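PDB 3PNU: dihydroorotase from Campylobacter jejuni subsp. jejuni, which probably catalyses the reversible, zinc-dependent cyclisation of N-carbamoyl-L-aspartate to dihydroorotate in the de novo synthesis of pyrimidines. Local coordinates for residues K28-N40 with S50-L63. Numbering follows the deposited sequence.
With ZN (zinc ion), chain D.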
loop_
_atom_site.group_PDB
_atom_site.type_symbol
_atom_site.label_atom_id
_atom_site.label_comp_id
_atom_site.label_asym_id
_atom_site.label_seq_id
_atom_site.Cartn_x
_atom_site.Cartn_y
_atom_site.Cartn_z
ATOM N N LYS A 28 -25.973 0.640 -25.566
ATOM C CA LYS A 28 -25.653 0.500 -26.972
ATOM C C LYS A 28 -24.153 0.611 -27.284
ATOM O O LYS A 28 -23.508 1.605 -26.961
ATOM C CB LYS A 28 -26.442 1.552 -27.759
ATOM C CG LYS A 28 -26.068 1.651 -29.237
ATOM C CD LYS A 28 -26.972 2.622 -30.018
ATOM C CE LYS A 28 -28.387 2.054 -30.174
ATOM N NZ LYS A 28 -29.241 2.810 -31.141
ATOM N N ASN A 29 -23.622 -0.421 -27.929
ATOM C CA ASN A 29 -22.227 -0.456 -28.364
ATOM C C ASN A 29 -21.187 -0.075 -27.291
ATOM O O ASN A 29 -20.389 0.837 -27.489
ATOM C CB ASN A 29 -22.045 0.442 -29.607
ATOM C CG ASN A 29 -22.777 -0.092 -30.851
ATOM O OD1 ASN A 29 -22.909 -1.299 -31.044
ATOM N ND2 ASN A 29 -23.231 0.821 -31.706
ATOM N N PRO A 30 -21.202 -0.768 -26.150
ATOM C CA PRO A 30 -20.220 -0.481 -25.111
ATOM C C PRO A 30 -18.802 -0.711 -25.592
ATOM O O PRO A 30 -18.503 -1.691 -26.283
ATOM C CB PRO A 30 -20.552 -1.490 -24.002
ATOM C CG PRO A 30 -21.384 -2.539 -24.659
ATOM C CD PRO A 30 -22.115 -1.851 -25.761
ATOM N N LEU A 31 -17.927 0.200 -25.216
ATOM C CA LEU A 31 -16.547 0.097 -25.593
ATOM C C LEU A 31 -15.670 0.033 -24.360
ATOM O O LEU A 31 -15.897 0.761 -23.405
ATOM C CB LEU A 31 -16.193 1.313 -26.438
ATOM C CG LEU A 31 -16.911 1.341 -27.790
ATOM C CD1 LEU A 31 -16.878 2.729 -28.450
ATOM C CD2 LEU A 31 -16.303 0.288 -28.697
ATOM N N ASP A 32 -14.693 -0.869 -24.370
ATOM C CA ASP A 32 -13.716 -0.934 -23.292
ATOM C C ASP A 32 -12.449 -0.393 -23.908
ATOM O O ASP A 32 -11.771 -1.099 -24.662
ATOM C CB ASP A 32 -13.507 -2.349 -22.737
ATOM C CG ASP A 32 -12.449 -2.377 -21.593
ATOM O OD1 ASP A 32 -11.738 -1.362 -21.404
ATOM O OD2 ASP A 32 -12.323 -3.397 -20.886
ATOM N N MET A 33 -12.120 0.863 -23.596
ATOM C CA MET A 33 -10.940 1.517 -24.220
ATOM C C MET A 33 -9.572 1.234 -23.595
ATOM O O MET A 33 -8.583 1.888 -23.950
ATOM C CB MET A 33 -11.178 3.020 -24.338
ATOM C CG MET A 33 -12.483 3.358 -25.092
ATOM S SD MET A 33 -12.557 2.697 -26.783
ATOM C CE MET A 33 -11.352 3.704 -27.646
ATOM N N HIS A 34 -9.495 0.253 -22.697
ATOM C CA HIS A 34 -8.210 -0.119 -22.097
ATOM C C HIS A 34 -8.308 -1.546 -21.559
ATOM O O HIS A 34 -8.790 -1.744 -20.461
ATOM C CB HIS A 34 -7.844 0.860 -20.959
ATOM C CG HIS A 34 -6.456 0.685 -20.434
ATOM N ND1 HIS A 34 -5.500 1.677 -20.513
ATOM C CD2 HIS A 34 -5.848 -0.375 -19.843
ATOM C CE1 HIS A 34 -4.373 1.241 -19.976
ATOM N NE2 HIS A 34 -4.555 -0.002 -19.565
ATOM N N LEU A 35 -7.818 -2.526 -22.310
ATOM C CA LEU A 35 -7.962 -3.921 -21.912
ATOM C C LEU A 35 -6.736 -4.775 -22.154
ATOM O O LEU A 35 -6.084 -4.649 -23.174
ATOM C CB LEU A 35 -9.131 -4.539 -22.711
ATOM C CG LEU A 35 -9.604 -5.984 -22.431
ATOM C CD1 LEU A 35 -9.976 -6.171 -20.960
ATOM C CD2 LEU A 35 -10.813 -6.354 -23.333
ATOM N N HIS A 36 -6.445 -5.660 -21.200
ATOM C CA HIS A 36 -5.332 -6.629 -21.319
ATOM C C HIS A 36 -5.904 -8.032 -21.501
ATOM O O HIS A 36 -6.641 -8.516 -20.645
ATOM C CB HIS A 36 -4.443 -6.595 -20.077
ATOM C CG HIS A 36 -3.701 -5.315 -19.918
ATOM N ND1 HIS A 36 -2.508 -5.060 -20.567
ATOM C CD2 HIS A 36 -3.988 -4.209 -19.203
ATOM C CE1 HIS A 36 -2.099 -3.845 -20.253
ATOM N NE2 HIS A 36 -2.978 -3.310 -19.428
ATOM N N LEU A 37 -5.574 -8.669 -22.622
ATOM C CA LEU A 37 -6.064 -10.022 -22.941
ATOM C C LEU A 37 -4.964 -11.087 -22.887
ATOM O O LEU A 37 -5.213 -12.270 -23.142
ATOM C CB LEU A 37 -6.673 -10.043 -24.349
ATOM C CG LEU A 37 -7.988 -9.315 -24.588
ATOM C CD1 LEU A 37 -8.381 -9.420 -26.078
ATOM C CD2 LEU A 37 -9.066 -9.876 -23.687
ATOM N N ARG A 38 -3.744 -10.662 -22.581
ATOM C CA ARG A 38 -2.614 -11.582 -22.474
ATOM C C ARG A 38 -2.408 -12.371 -23.777
ATOM O O ARG A 38 -2.454 -11.787 -24.866
ATOM C CB ARG A 38 -2.805 -12.518 -21.278
ATOM C CG ARG A 38 -3.035 -11.807 -19.954
ATOM C CD ARG A 38 -1.937 -10.766 -19.648
ATOM N NE ARG A 38 -2.164 -10.165 -18.339
ATOM C CZ ARG A 38 -1.554 -9.073 -17.892
ATOM N NH1 ARG A 38 -0.683 -8.427 -18.655
ATOM N NH2 ARG A 38 -1.836 -8.617 -16.677
ATOM N N ASP A 39 -2.176 -13.683 -23.687
ATOM C CA ASP A 39 -1.950 -14.455 -24.902
ATOM C C ASP A 39 -2.069 -15.951 -24.666
ATOM O O ASP A 39 -2.344 -16.399 -23.557
ATOM C CB ASP A 39 -0.547 -14.148 -25.438
ATOM C CG ASP A 39 -0.442 -14.353 -26.929
ATOM O OD1 ASP A 39 -1.443 -14.801 -27.518
ATOM O OD2 ASP A 39 0.623 -14.038 -27.515
ATOM N N ASN A 40 -1.881 -16.710 -25.742
ATOM C CA ASN A 40 -1.862 -18.155 -25.689
ATOM C C ASN A 40 -3.071 -18.668 -24.931
ATOM O O ASN A 40 -4.191 -18.250 -25.215
ATOM C CB ASN A 40 -0.552 -18.615 -25.049
ATOM C CG ASN A 40 0.663 -17.976 -25.693
ATOM O OD1 ASN A 40 0.673 -17.674 -26.890
ATOM N ND2 ASN A 40 1.703 -17.768 -24.895
ATOM N N SER A 50 -14.905 -10.659 -22.031
ATOM C CA SER A 50 -15.023 -9.268 -22.513
ATOM C C SER A 50 -15.807 -9.208 -23.819
ATOM O O SER A 50 -16.697 -8.389 -23.970
ATOM C CB SER A 50 -13.634 -8.642 -22.750
ATOM O OG SER A 50 -12.902 -8.508 -21.546
ATOM N N ALA A 51 -15.450 -10.084 -24.758
ATOM C CA ALA A 51 -16.069 -10.134 -26.093
ATOM C C ALA A 51 -17.575 -10.271 -26.028
ATOM O O ALA A 51 -18.282 -9.825 -26.924
ATOM C CB ALA A 51 -15.462 -11.270 -26.932
ATOM N N ARG A 52 -18.062 -10.894 -24.969
ATOM C CA ARG A 52 -19.490 -11.068 -24.765
ATOM C C ARG A 52 -20.199 -9.764 -24.366
ATOM O O ARG A 52 -21.307 -9.506 -24.811
ATOM C CB ARG A 52 -19.726 -12.140 -23.690
ATOM C CG ARG A 52 -21.106 -12.077 -23.051
ATOM C CD ARG A 52 -21.156 -12.874 -21.735
ATOM N NE ARG A 52 -22.052 -12.228 -20.774
ATOM C CZ ARG A 52 -22.322 -12.682 -19.553
ATOM N NH1 ARG A 52 -21.791 -13.815 -19.119
ATOM N NH2 ARG A 52 -23.144 -12.000 -18.768
ATOM N N ASP A 53 -19.571 -8.939 -23.536
ATOM C CA ASP A 53 -20.234 -7.708 -23.050
ATOM C C ASP A 53 -19.878 -6.438 -23.826
ATOM O O ASP A 53 -20.536 -5.428 -23.676
ATOM C CB ASP A 53 -19.947 -7.497 -21.541
ATOM C CG ASP A 53 -20.477 -8.657 -20.649
ATOM O OD1 ASP A 53 -20.976 -9.662 -21.207
ATOM O OD2 ASP A 53 -20.392 -8.564 -19.394
ATOM N N PHE A 54 -18.840 -6.489 -24.652
ATOM C CA PHE A 54 -18.417 -5.305 -25.415
ATOM C C PHE A 54 -18.397 -5.544 -26.915
ATOM O O PHE A 54 -18.169 -6.654 -27.362
ATOM C CB PHE A 54 -17.035 -4.816 -24.912
ATOM C CG PHE A 54 -17.078 -4.264 -23.514
ATOM C CD1 PHE A 54 -17.274 -2.913 -23.296
ATOM C CD2 PHE A 54 -16.972 -5.103 -22.417
ATOM C CE1 PHE A 54 -17.350 -2.397 -21.999
ATOM C CE2 PHE A 54 -17.039 -4.596 -21.117
ATOM C CZ PHE A 54 -17.228 -3.244 -20.911
ATOM N N CYS A 55 -18.657 -4.495 -27.690
ATOM C CA CYS A 55 -18.621 -4.618 -29.150
ATOM C C CYS A 55 -17.203 -4.423 -29.666
ATOM O O CYS A 55 -16.884 -4.836 -30.792
ATOM C CB CYS A 55 -19.572 -3.632 -29.832
ATOM S SG CYS A 55 -19.163 -1.910 -29.647
ATOM N N ALA A 56 -16.356 -3.802 -28.836
ATOM C CA ALA A 56 -14.953 -3.546 -29.184
ATOM C C ALA A 56 -14.123 -3.151 -27.947
ATOM O O ALA A 56 -14.662 -2.706 -26.935
ATOM C CB ALA A 56 -14.856 -2.434 -30.271
ATOM N N ALA A 57 -12.807 -3.305 -28.045
ATOM C CA ALA A 57 -11.928 -2.951 -26.931
ATOM C C ALA A 57 -10.539 -2.620 -27.416
ATOM O O ALA A 57 -10.048 -3.251 -28.350
ATOM C CB ALA A 57 -11.873 -4.084 -25.936
ATOM N N VAL A 58 -9.915 -1.602 -26.816
ATOM C CA VAL A 58 -8.537 -1.284 -27.153
ATOM C C VAL A 58 -7.719 -2.374 -26.461
ATOM O O VAL A 58 -7.850 -2.567 -25.248
ATOM C CB VAL A 58 -8.087 0.106 -26.669
ATOM C CG1 VAL A 58 -6.631 0.315 -27.022
ATOM C CG2 VAL A 58 -8.943 1.208 -27.281
ATOM N N ILE A 59 -6.904 -3.091 -27.241
ATOM C CA ILE A 59 -6.092 -4.209 -26.750
ATOM C C ILE A 59 -4.674 -3.721 -26.525
ATOM O O ILE A 59 -3.981 -3.321 -27.485
ATOM C CB ILE A 59 -6.069 -5.368 -27.777
ATOM C CG1 ILE A 59 -7.494 -5.673 -28.275
ATOM C CG2 ILE A 59 -5.369 -6.634 -27.194
ATOM C CD1 ILE A 59 -8.482 -5.958 -27.182
ATOM N N MET A 60 -4.231 -3.721 -25.269
ATOM C CA MET A 60 -2.882 -3.218 -24.973
ATOM C C MET A 60 -1.828 -4.217 -25.435
ATOM O O MET A 60 -2.072 -5.427 -25.411
ATOM C CB MET A 60 -2.745 -2.821 -23.511
ATOM C CG MET A 60 -3.706 -1.679 -23.115
ATOM S SD MET A 60 -3.440 -0.219 -24.154
ATOM C CE MET A 60 -4.680 0.905 -23.516
ATOM N N PRO A 61 -0.661 -3.714 -25.864
ATOM C CA PRO A 61 0.356 -4.542 -26.451
ATOM C C PRO A 61 1.475 -4.985 -25.521
ATOM O O PRO A 61 2.540 -5.390 -26.015
ATOM C CB PRO A 61 0.961 -3.586 -27.482
ATOM C CG PRO A 61 0.932 -2.243 -26.775
ATOM C CD PRO A 61 -0.178 -2.326 -25.743
ATOM N N ASN A 62 1.268 -4.911 -24.207
ATOM C CA ASN A 62 2.338 -5.272 -23.263
ATOM C C ASN A 62 2.520 -6.784 -23.136
ATOM O O ASN A 62 2.297 -7.373 -22.078
ATOM C CB ASN A 62 2.122 -4.603 -21.887
ATOM C CG ASN A 62 0.864 -5.063 -21.208
ATOM O OD1 ASN A 62 -0.115 -5.385 -21.864
ATOM N ND2 ASN A 62 0.878 -5.093 -19.875
ATOM N N LEU A 63 2.905 -7.402 -24.249
ATOM C CA LEU A 63 3.173 -8.832 -24.296
ATOM C C LEU A 63 4.677 -9.040 -24.191
ATOM O O LEU A 63 5.453 -8.082 -24.272
ATOM C CB LEU A 63 2.677 -9.447 -25.618
ATOM C CG LEU A 63 1.181 -9.442 -25.903
ATOM C CD1 LEU A 63 0.935 -10.018 -27.286
ATOM C CD2 LEU A 63 0.417 -10.222 -24.837
HETATM ZN ZN ZN D . -3.069 -1.219 -18.686
HETATM O O HOH W 1 -3.402 -7.260 -24.477
HETATM O O HOH W 2 -0.784 -5.295 -17.448
HETATM O O HOH W 3 -2.115 -7.899 -22.180
HETATM O O HOH W 4 0.341 -8.549 -21.319
HETATM O O HOH W 5 -2.388 -0.255 -16.586
#
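Met-60 lays its side chain against two zinc-binding histidines. Its chain bends about CB-CG (chi2 -57°) and then runs straight on, which brings CE over a face of the His-34 ring, 3.5 Å from the centroid, while CG lies over a face of His-36, 4.2 Å from that centroid. Both rings bind the same zinc ion through NE2, with Asp-261, the carboxylated Lys-116 and water 5 completing its shell, and Glu-188 accepts a hydrogen bond from His-34 ND1. On His-36, ND1 meets Asn-62 OD1 at the ring edge in a weak, bent bond (2.7 Å, 123°), the amide turned 60° from the ring and having its stronger polar partner in Thr-124. Strands 31-35 and 56-59 are parallel neighbours in a beta-alpha-beta unit of the TIM barrel, and the HxH pair of the amidohydrolases sits at the C-terminal end of the first. A beta bulge shifts the register between Asp-32 and Leu-35; past it Leu-35 O receives Met-60 N. With CG anti to the backbone N (chi1 -175°), Leu-35 reaches CD2 to Ala-57 CB and Ser-50 OG of helix 40-51. Farther back, the Phe-54 ring receives Asp-32 CB over one face, 4.0 Å from its centroid. Met-33 CE touches Val-58 CG2 at 3.5 Å.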